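Local coordinates for protein isomaltodextranase (Arthrobacter globiformis, PDB 5AWO) that hydrolyses alpha-1,6-glucosidic linkages in dextran-type polysaccharides, removing successive isomaltose units from the non-reducing ends of the chains, at residues 38-43 against 342-347; 197-202 against 314-319; 151-156 against 170-175. One frame throughout, in Å; residues are numbered along the deposited sequence.

Contacts 1 and 2 both belong to the parallel beta barrel of the catalytic domain; contact 3 lies further out. Contact 1 pairs the first and last barrel strands. Contact 2 crosses the barrel interior, and the centres of the two are about 8 Å apart. They touch through Tyr40 OH and Tyr197 OH, 2.9 Å apart, and through Met318 N and Ala344 O, at 2.8 Å. Segment 197-202 of contact 2 carries Asp201, the probable nucleophile; the side chain of Tyr197 is about 7 Å from that of Asp262, the probable proton donor. The centre of contact 3 is about 26 Å from that of contact 2, yet Trp171 CH2 packs on Phe202 O.

Contact 1 of 3, residues 38-43 against 342-347; sequences PRYWNI and PLAIAD
Tyr40 lays one face of its ring over the methyl of Ala344. The CB of Ala344 is 3.7 Å from the ring centroid, a CH-pi contact displaced toward the CZ and CE1 rim. Pro342 CB meets the same ring at its edge. Strands 39-42 and 343-345 are parallel neighbours, and their pairing joins the first and last strands of the (beta/alpha)8 barrel. The short strand axes run 28° apart. Backbone bonds alternate across the pair: Leu343 N gives to Pro38 O, Tyr40 N to Leu343 O, Ile345 N to Tyr40 O, and Asn42 N to Ile345 O. The third is the shortest, with Ile345 N 2.8 Å from Tyr40 O. The Tyr40 hydroxyl is hydrogen-bonded to Tyr197 OH.

On the other face of the sheet, Arg39 runs alongside Leu343, and Trp41 extends past Ile345. Trp41 CG is anti to the backbone N (chi1 177°). This lays the indole edge along Ile345 toward Asp347; Trp41 CD1 is 4.0 Å from Ile345 CG2. Trp41 also packs on helix 56-68, at Trp59, Asn62 and Leu66. An alanine here removes the indole, its bond to the backbone O of Asp347 and its packing on Ile345 and helix 56-68, and would probably loosen the end of the strand pair. A water donates to both Asn42 O and Ala346 O. Trp41 NE1 donates to Asp347 O at 2.9 Å, with the acceptor 4° out of the indole plane.

Contact 2 of 3, residues 197-202 against 314-319; sequences YLRIDF and DGDFMR
Charge pairing dominates this contact. Arg199 reaches from strand 197-200 with CG anti to the backbone N and the chain extended to NE. Its guanidinium meets Asp314 tip to tip. Arg199 NH1 donates to Asp314 OD2 at 2.8 Å, on the syn lone pair and near the guanidinium plane. NH2 adds a weak bond to the same oxygen. The two planes are turned 59° apart. Asp316 comes across the arginine at about a right angle, with its carboxylate nearly coplanar with the guanidinium. Arg199 NH2 lies 2.9 Å from Asp316 OD1, a salt bridge with a bent, weak hydrogen bond. Asp316 OD1 also pairs with Arg265, so this buried network holds two arginines and two aspartates.

A side-chain-to-backbone bond shapes the loop that carries both aspartates. Asp316 N donates to Asp314 OD1 at 2.8 Å, which makes an Asx turn.

Phe317 comes obliquely: CE1 lies over one face of the guanidinium, and Phe317 CZ is 3.7 Å from Arg199 NE, with the planes 49° apart. Tyr40 of strand 39-42 touches both Arg199 and Phe317.

This network lies inside the (beta/alpha)8 barrel of a family 27 glycoside hydrolase, with Arg199 two residues before Asp201, the probable nucleophile.

Contact 3 of 3, residues 151-156 against 170-175; sequences ADLVVP and YWLDVT
The tight part of this contact is Val154 on Tyr170. The two side chains cross at about a right angle. Val154 CG1 presses on Tyr170 CB at 3.5 Å. Val154 CG2 stands over one face of the Tyr170 ring, 3.9 Å from its centroid and shifted toward the CD2 and CE2 rim, a CH-pi contact. Tyr170 CG is anti to its own carbonyl carbon (chi1 -72°), which turns the ring under the valine. Leu172 CD1 packs on Leu153 CB at 3.6 Å, the two leucines crossing obliquely. One backbone bond joins the segments directly: Asp173 N donates to Leu153 O at 2.9 Å, nearly along the C=O axis.

The other side is looser and wetter. A water bridges the chains there, accepting from Val155 N and donating to Trp171 O. Val155 is partly exposed, and its CG2 methyl rests against Asp173 OD2 at 3.4 Å. That oxygen also forms a salt bridge with Lys176. Asp173 OD1 takes two bonds from Thr175: one from N, closing an Asx turn, and one from OG1, at 2.7 Å. Both donors come from above the carboxylate plane.

Both segments belong to an excursion between barrel strand 120-124 and helix 179-192; strands 129-131 and 169-172 form its two-stranded antiparallel sheet. Helix 132-135 meets Val154 and Tyr170 through Val135, and helix 179-192 meets Leu153 through Tyr182 and Leu172 through Val183.

Contact 1 of 3, residues 38-43 against 342-347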
loop_
_atom_site.group_PDB
_atom_site.type_symbol
_atom_site.label_atom_id
_atom_site.label_comp_id
_atom_site.label_asym_id
_atom_site.label_seq_id
_atom_site.Cartn_x
_atom_site.Cartn_y
_atom_site.Cartn_z
ATOM N N PRO A 38 5.846 -1.477 -5.383
ATOM C CA PRO A 38 6.923 -1.592 -6.352
ATOM C C PRO A 38 8.299 -1.868 -5.726
ATOM O O PRO A 38 8.535 -1.571 -4.551
ATOM C CB PRO A 38 6.945 -0.215 -6.997
ATOM C CG PRO A 38 6.536 0.702 -5.904
ATOM C CD PRO A 38 5.494 -0.061 -5.140
ATOM N N ARG A 39 9.203 -2.372 -6.545
ATOM C CA ARG A 39 10.584 -2.578 -6.198
ATOM C C ARG A 39 11.352 -1.379 -6.654
ATOM O O ARG A 39 11.304 -1.012 -7.834
ATOM C CB ARG A 39 11.126 -3.830 -6.899
ATOM C CG ARG A 39 10.398 -5.079 -6.513
ATOM C CD ARG A 39 10.917 -6.325 -7.217
ATOM N NE ARG A 39 9.936 -7.398 -7.114
ATOM C CZ ARG A 39 10.002 -8.590 -7.721
ATOM N NH1 ARG A 39 11.056 -8.942 -8.462
ATOM N NH2 ARG A 39 8.989 -9.418 -7.579
ATOM N N TYR A 40 12.143 -0.781 -5.772
ATOM C CA TYR A 40 12.936 0.373 -6.129
ATOM C C TYR A 40 14.138 0.583 -5.247
ATOM O O TYR A 40 14.292 -0.126 -4.224
ATOM C CB TYR A 40 12.082 1.643 -6.239
ATOM C CG TYR A 40 11.502 2.277 -4.972
ATOM C CD1 TYR A 40 10.348 1.775 -4.373
ATOM C CD2 TYR A 40 12.066 3.414 -4.410
ATOM C CE1 TYR A 40 9.773 2.424 -3.278
ATOM C CE2 TYR A 40 11.498 4.039 -3.325
ATOM C CZ TYR A 40 10.354 3.548 -2.767
ATOM O OH TYR A 40 9.783 4.206 -1.685
ATOM N N TRP A 41 14.993 1.520 -5.634
ATOM C CA TRP A 41 16.090 2.012 -4.829
ATOM C C TRP A 41 15.900 3.473 -4.574
ATOM O O TRP A 41 15.353 4.203 -5.431
ATOM C CB TRP A 41 17.418 1.828 -5.559
ATOM C CG TRP A 41 18.616 2.355 -4.855
ATOM C CD1 TRP A 41 19.346 1.728 -3.876
ATOM C CD2 TRP A 41 19.242 3.622 -5.061
ATOM N NE1 TRP A 41 20.358 2.529 -3.455
ATOM C CE2 TRP A 41 20.338 3.696 -4.181
ATOM C CE3 TRP A 41 18.979 4.706 -5.925
ATOM C CZ2 TRP A 41 21.168 4.815 -4.115
ATOM C CZ3 TRP A 41 19.822 5.803 -5.869
ATOM C CH2 TRP A 41 20.907 5.839 -4.987
ATOM N N ASN A 42 16.301 3.913 -3.398
ATOM C CA ASN A 42 16.191 5.312 -3.006
ATOM C C ASN A 42 17.499 5.837 -2.442
ATOM O O ASN A 42 18.227 5.100 -1.796
ATOM C CB ASN A 42 15.044 5.460 -1.989
ATOM C CG ASN A 42 14.744 6.914 -1.622
ATOM O OD1 ASN A 42 15.457 7.540 -0.868
ATOM N ND2 ASN A 42 13.611 7.446 -2.140
ATOM N N ILE A 43 17.777 7.116 -2.683
ATOM C CA ILE A 43 19.010 7.771 -2.277
ATOM C C ILE A 43 19.149 7.988 -0.764
ATOM O O ILE A 43 20.146 8.511 -0.323
ATOM C CB ILE A 43 19.173 9.168 -2.965
ATOM C CG1 ILE A 43 18.144 10.184 -2.438
ATOM C CG2 ILE A 43 19.121 9.041 -4.479
ATOM C CD1 ILE A 43 18.441 11.627 -2.771
ATOM N N PRO A 342 5.925 -1.758 -0.809
ATOM C CA PRO A 342 7.108 -1.532 -1.649
ATOM C C PRO A 342 8.363 -2.180 -1.065
ATOM O O PRO A 342 8.503 -2.279 0.179
ATOM C CB PRO A 342 7.284 -0.008 -1.611
ATOM C CG PRO A 342 6.546 0.418 -0.381
ATOM C CD PRO A 342 5.355 -0.485 -0.342
ATOM N N LEU A 343 9.245 -2.606 -1.953
ATOM C CA LEU A 343 10.534 -3.186 -1.574
ATOM C C LEU A 343 11.552 -2.163 -1.999
ATOM O O LEU A 343 11.957 -2.126 -3.164
ATOM C CB LEU A 343 10.739 -4.557 -2.243
ATOM C CG LEU A 343 9.603 -5.553 -1.988
ATOM C CD1 LEU A 343 9.836 -6.842 -2.760
ATOM C CD2 LEU A 343 9.381 -5.826 -0.508
ATOM N N ALA A 344 11.935 -1.282 -1.074
ATOM C CA ALA A 344 12.729 -0.107 -1.333
ATOM C C ALA A 344 14.101 -0.260 -0.692
ATOM O O ALA A 344 14.257 -0.105 0.535
ATOM C CB ALA A 344 12.010 1.118 -0.801
ATOM N N ILE A 345 15.085 -0.552 -1.526
ATOM C CA ILE A 345 16.470 -0.665 -1.066
ATOM C C ILE A 345 17.045 0.728 -0.875
ATOM O O ILE A 345 16.923 1.563 -1.780
ATOM C CB ILE A 345 17.340 -1.379 -2.108
ATOM C CG1 ILE A 345 16.830 -2.791 -2.390
ATOM C CG2 ILE A 345 18.793 -1.485 -1.644
ATOM C CD1 ILE A 345 17.458 -3.437 -3.606
ATOM N N ALA A 346 17.655 0.991 0.287
ATOM C CA ALA A 346 18.392 2.230 0.522
ATOM C C ALA A 346 19.889 2.020 0.727
ATOM O O ALA A 346 20.625 3.000 0.784
ATOM C CB ALA A 346 17.809 3.040 1.669
ATOM N N ASP A 347 20.364 0.782 0.843
ATOM C CA ASP A 347 21.819 0.582 0.820
ATOM C C ASP A 347 22.382 1.205 -0.451
ATOM O O ASP A 347 21.861 0.971 -1.547
ATOM C CB ASP A 347 22.156 -0.907 0.813
ATOM C CG ASP A 347 21.622 -1.613 2.032
ATOM O OD1 ASP A 347 20.403 -1.940 2.064
ATOM O OD2 ASP A 347 22.430 -1.827 2.961
HETATM O O HOH W 1 20.816 5.267 -0.799
#

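Contact 2 of 3, residues 197-202 against 314-319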
loop_
_atom_site.group_PDB
_atom_site.type_symbol
_atom_site.label_atom_id
_atom_site.label_comp_id
_atom_site.label_asym_id
_atom_site.label_seq_id
_atom_site.Cartn_x
_atom_site.Cartn_y
_atom_site.Cartn_z
ATOM N N TYR A 197 6.451 6.765 -10.445
ATOM C CA TYR A 197 6.362 6.761 -8.996
ATOM C C TYR A 197 6.693 8.164 -8.486
ATOM O O TYR A 197 7.824 8.644 -8.640
ATOM C CB TYR A 197 7.379 5.770 -8.457
ATOM C CG TYR A 197 7.321 5.494 -6.963
ATOM C CD1 TYR A 197 6.276 4.786 -6.415
ATOM C CD2 TYR A 197 8.337 5.930 -6.137
ATOM C CE1 TYR A 197 6.239 4.489 -5.060
ATOM C CE2 TYR A 197 8.310 5.638 -4.775
ATOM C CZ TYR A 197 7.266 4.920 -4.259
ATOM O OH TYR A 197 7.233 4.611 -2.905
ATOM N N LEU A 198 5.701 8.808 -7.864
ATOM C CA LEU A 198 5.873 10.137 -7.271
ATOM C C LEU A 198 5.678 10.042 -5.755
ATOM O O LEU A 198 4.623 9.616 -5.283
ATOM C CB LEU A 198 4.899 11.126 -7.903
ATOM C CG LEU A 198 5.006 12.556 -7.384
ATOM C CD1 LEU A 198 6.341 13.156 -7.747
ATOM C CD2 LEU A 198 3.848 13.424 -7.890
ATOM N N ARG A 199 6.711 10.437 -5.023
ATOM C CA ARG A 199 6.765 10.288 -3.557
ATOM C C ARG A 199 6.604 11.649 -2.900
ATOM O O ARG A 199 7.475 12.497 -3.007
ATOM C CB ARG A 199 8.074 9.605 -3.147
ATOM C CG ARG A 199 8.127 9.191 -1.679
ATOM C CD ARG A 199 9.208 8.149 -1.446
ATOM N NE ARG A 199 9.302 7.658 -0.069
ATOM C CZ ARG A 199 8.588 6.679 0.420
ATOM N NH1 ARG A 199 7.625 6.092 -0.286
ATOM N NH2 ARG A 199 8.822 6.299 1.675
ATOM N N ILE A 200 5.455 11.810 -2.229
ATOM C CA ILE A 200 4.979 13.124 -1.790
ATOM C C ILE A 200 5.022 13.157 -0.258
ATOM O O ILE A 200 4.189 12.535 0.398
ATOM C CB ILE A 200 3.546 13.350 -2.260
ATOM C CG1 ILE A 200 3.462 13.200 -3.789
ATOM C CG2 ILE A 200 3.061 14.699 -1.775
ATOM C CD1 ILE A 200 2.055 13.373 -4.331
ATOM N N ASP A 201 5.965 13.934 0.294
ATOM C CA ASP A 201 6.253 13.925 1.728
ATOM C C ASP A 201 5.775 15.205 2.407
ATOM O O ASP A 201 5.344 16.150 1.744
ATOM C CB ASP A 201 7.785 13.783 1.867
ATOM C CG ASP A 201 8.294 13.355 3.259
ATOM O OD1 ASP A 201 7.497 13.125 4.189
ATOM O OD2 ASP A 201 9.554 13.282 3.365
ATOM N N PHE A 202 5.823 15.211 3.747
ATOM C CA PHE A 202 5.474 16.380 4.566
ATOM C C PHE A 202 4.013 16.793 4.427
ATOM O O PHE A 202 3.634 17.938 4.696
ATOM C CB PHE A 202 6.456 17.534 4.301
ATOM C CG PHE A 202 7.840 17.243 4.834
ATOM C CD1 PHE A 202 8.109 17.383 6.183
ATOM C CD2 PHE A 202 8.833 16.783 4.013
ATOM C CE1 PHE A 202 9.350 17.091 6.696
ATOM C CE2 PHE A 202 10.092 16.478 4.514
ATOM C CZ PHE A 202 10.348 16.630 5.866
ATOM N N ASP A 314 3.197 1.192 3.175
ATOM C CA ASP A 314 4.585 1.502 2.889
ATOM C C ASP A 314 5.395 1.488 4.168
ATOM O O ASP A 314 5.225 2.357 5.001
ATOM C CB ASP A 314 4.623 2.870 2.187
ATOM C CG ASP A 314 6.024 3.402 1.891
ATOM O OD1 ASP A 314 7.023 2.705 2.090
ATOM O OD2 ASP A 314 6.091 4.578 1.433
ATOM N N GLY A 315 6.280 0.493 4.295
ATOM C CA GLY A 315 7.177 0.385 5.437
ATOM C C GLY A 315 8.497 1.096 5.292
ATOM O O GLY A 315 9.410 0.858 6.073
ATOM N N ASP A 316 8.604 1.986 4.307
ATOM C CA ASP A 316 9.756 2.868 4.115
ATOM C C ASP A 316 10.938 2.136 3.510
ATOM O O ASP A 316 10.733 1.340 2.576
ATOM C CB ASP A 316 10.095 3.701 5.366
ATOM C CG ASP A 316 10.753 5.022 5.014
ATOM O OD1 ASP A 316 10.278 5.683 4.065
ATOM O OD2 ASP A 316 11.702 5.428 5.749
ATOM N N PHE A 317 12.155 2.373 3.997
ATOM C CA PHE A 317 13.355 1.935 3.314
ATOM C C PHE A 317 14.059 0.834 4.062
ATOM O O PHE A 317 14.091 0.850 5.300
ATOM C CB PHE A 317 14.342 3.098 3.167
ATOM C CG PHE A 317 13.760 4.276 2.455
ATOM C CD1 PHE A 317 13.098 4.118 1.243
ATOM C CD2 PHE A 317 13.878 5.540 2.978
ATOM C CE1 PHE A 317 12.534 5.221 0.588
ATOM C CE2 PHE A 317 13.340 6.646 2.310
ATOM C CZ PHE A 317 12.647 6.482 1.131
ATOM N N MET A 318 14.532 -0.145 3.298
ATOM C CA MET A 318 15.356 -1.232 3.829
ATOM C C MET A 318 16.828 -0.816 3.796
ATOM O O MET A 318 17.369 -0.483 2.742
ATOM C CB MET A 318 15.134 -2.523 3.040
ATOM C CG MET A 318 13.738 -3.055 3.224
ATOM S SD MET A 318 13.459 -4.639 2.434
ATOM C CE MET A 318 13.321 -4.122 0.731
ATOM N N ARG A 319 17.452 -0.861 4.973
ATOM C CA ARG A 319 18.854 -0.469 5.138
ATOM C C ARG A 319 19.594 -1.723 5.684
ATOM O O ARG A 319 19.775 -1.918 6.896
ATOM C CB ARG A 319 18.987 0.735 6.050
ATOM C CG ARG A 319 18.218 1.979 5.583
ATOM C CD ARG A 319 18.657 3.248 6.327
ATOM N NE ARG A 319 20.024 3.531 5.955
ATOM C CZ ARG A 319 20.917 4.198 6.676
ATOM N NH1 ARG A 319 20.597 4.843 7.793
ATOM N NH2 ARG A 319 22.156 4.248 6.223
#

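Contact 3 of 3, residues 151-156 against 170-175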
loop_
_atom_site.group_PDB
_atom_site.type_symbol
_atom_site.label_atom_id
_atom_site.label_comp_id
_atom_site.label_asym_id
_atom_site.label_seq_id
_atom_site.Cartn_x
_atom_site.Cartn_y
_atom_site.Cartn_z
ATOM N N ALA A 151 4.519 33.937 -8.320
ATOM C CA ALA A 151 4.416 34.807 -7.157
ATOM C C ALA A 151 3.002 34.961 -6.593
ATOM O O ALA A 151 2.848 35.221 -5.397
ATOM C CB ALA A 151 4.962 36.189 -7.488
ATOM N N ASP A 152 1.989 34.809 -7.456
ATOM C CA ASP A 152 0.587 34.981 -7.119
ATOM C C ASP A 152 -0.040 33.727 -6.461
ATOM O O ASP A 152 -1.225 33.702 -6.179
ATOM C CB ASP A 152 -0.230 35.335 -8.401
ATOM C CG ASP A 152 0.213 36.646 -9.077
ATOM O OD1 ASP A 152 0.674 37.569 -8.387
ATOM O OD2 ASP A 152 0.098 36.754 -10.318
ATOM N N LEU A 153 0.762 32.689 -6.224
ATOM C CA LEU A 153 0.275 31.417 -5.669
ATOM C C LEU A 153 0.472 31.238 -4.170
ATOM O O LEU A 153 0.040 30.230 -3.615
ATOM C CB LEU A 153 1.018 30.261 -6.363
ATOM C CG LEU A 153 0.701 30.085 -7.850
ATOM C CD1 LEU A 153 1.566 28.956 -8.402
ATOM C CD2 LEU A 153 -0.771 29.832 -8.105
ATOM N N VAL A 154 1.153 32.174 -3.522
ATOM C CA VAL A 154 1.559 31.986 -2.127
ATOM C C VAL A 154 1.107 33.108 -1.192
ATOM O O VAL A 154 0.940 34.258 -1.601
ATOM C CB VAL A 154 3.079 31.801 -2.034
ATOM C CG1 VAL A 154 3.494 30.628 -2.912
ATOM C CG2 VAL A 154 3.850 33.064 -2.393
ATOM N N VAL A 155 0.923 32.758 0.071
ATOM C CA VAL A 155 0.715 33.755 1.138
ATOM C C VAL A 155 2.077 34.220 1.620
ATOM O O VAL A 155 2.960 33.414 1.877
ATOM C CB VAL A 155 -0.109 33.149 2.282
ATOM C CG1 VAL A 155 -0.211 34.129 3.455
ATOM C CG2 VAL A 155 -1.487 32.765 1.784
ATOM N N PRO A 156 2.289 35.546 1.725
ATOM C CA PRO A 156 3.571 36.020 2.225
ATOM C C PRO A 156 3.943 35.369 3.558
ATOM O O PRO A 156 3.110 35.282 4.451
ATOM C CB PRO A 156 3.340 37.529 2.402
ATOM C CG PRO A 156 2.350 37.852 1.347
ATOM C CD PRO A 156 1.442 36.659 1.233
ATOM N N TYR A 170 7.810 27.723 -0.311
ATOM C CA TYR A 170 6.501 28.077 0.170
ATOM C C TYR A 170 5.570 26.891 0.130
ATOM O O TYR A 170 5.725 26.013 -0.732
ATOM C CB TYR A 170 5.863 29.164 -0.712
ATOM C CG TYR A 170 6.459 30.534 -0.584
ATOM C CD1 TYR A 170 7.520 30.938 -1.384
ATOM C CD2 TYR A 170 5.949 31.444 0.335
ATOM C CE1 TYR A 170 8.071 32.212 -1.254
ATOM C CE2 TYR A 170 6.496 32.715 0.464
ATOM C CZ TYR A 170 7.548 33.086 -0.340
ATOM O OH TYR A 170 8.098 34.354 -0.218
ATOM N N TRP A 171 4.567 26.872 0.994
ATOM C CA TRP A 171 3.409 26.051 0.750
ATOM C C TRP A 171 2.443 26.830 -0.146
ATOM O O TRP A 171 2.155 28.000 0.095
ATOM C CB TRP A 171 2.684 25.690 2.042
ATOM C CG TRP A 171 3.312 24.595 2.861
ATOM C CD1 TRP A 171 3.671 24.670 4.181
ATOM C CD2 TRP A 171 3.566 23.243 2.455
ATOM N NE1 TRP A 171 4.166 23.478 4.600
ATOM C CE2 TRP A 171 4.109 22.574 3.572
ATOM C CE3 TRP A 171 3.393 22.533 1.268
ATOM C CZ2 TRP A 171 4.479 21.220 3.536
ATOM C CZ3 TRP A 171 3.758 21.186 1.228
ATOM C CH2 TRP A 171 4.310 20.544 2.353
ATOM N N LEU A 172 1.960 26.168 -1.182
ATOM C CA LEU A 172 0.956 26.720 -2.085
ATOM C C LEU A 172 -0.304 27.088 -1.362
ATOM O O LEU A 172 -0.739 26.370 -0.493
ATOM C CB LEU A 172 0.640 25.664 -3.152
ATOM C CG LEU A 172 -0.546 25.957 -4.083
ATOM C CD1 LEU A 172 -0.161 27.099 -4.979
ATOM C CD2 LEU A 172 -0.910 24.717 -4.879
ATOM N N ASP A 173 -0.900 28.226 -1.734
ATOM C CA ASP A 173 -2.240 28.580 -1.292
ATOM C C ASP A 173 -3.253 28.095 -2.318
ATOM O O ASP A 173 -3.431 28.699 -3.384
ATOM C CB ASP A 173 -2.370 30.084 -1.094
ATOM C CG ASP A 173 -3.744 30.479 -0.594
ATOM O OD1 ASP A 173 -4.644 29.634 -0.425
ATOM O OD2 ASP A 173 -3.907 31.696 -0.372
ATOM N N VAL A 174 -3.911 26.983 -2.009
ATOM C CA VAL A 174 -4.854 26.357 -2.942
ATOM C C VAL A 174 -6.109 27.188 -3.221
ATOM O O VAL A 174 -6.883 26.845 -4.129
ATOM C CB VAL A 174 -5.244 24.906 -2.539
ATOM C CG1 VAL A 174 -4.009 24.035 -2.425
ATOM C CG2 VAL A 174 -6.058 24.878 -1.254
ATOM N N THR A 175 -6.319 28.257 -2.462
ATOM C CA THR A 175 -7.449 29.167 -2.723
ATOM C C THR A 175 -7.102 30.229 -3.777
ATOM O O THR A 175 -7.992 30.980 -4.198
ATOM C CB THR A 175 -7.932 29.854 -1.419
ATOM O OG1 THR A 175 -6.996 30.854 -1.002
ATOM C CG2 THR A 175 -8.166 28.844 -0.307
HETATM O O HOH W 2 0.553 30.053 0.893
#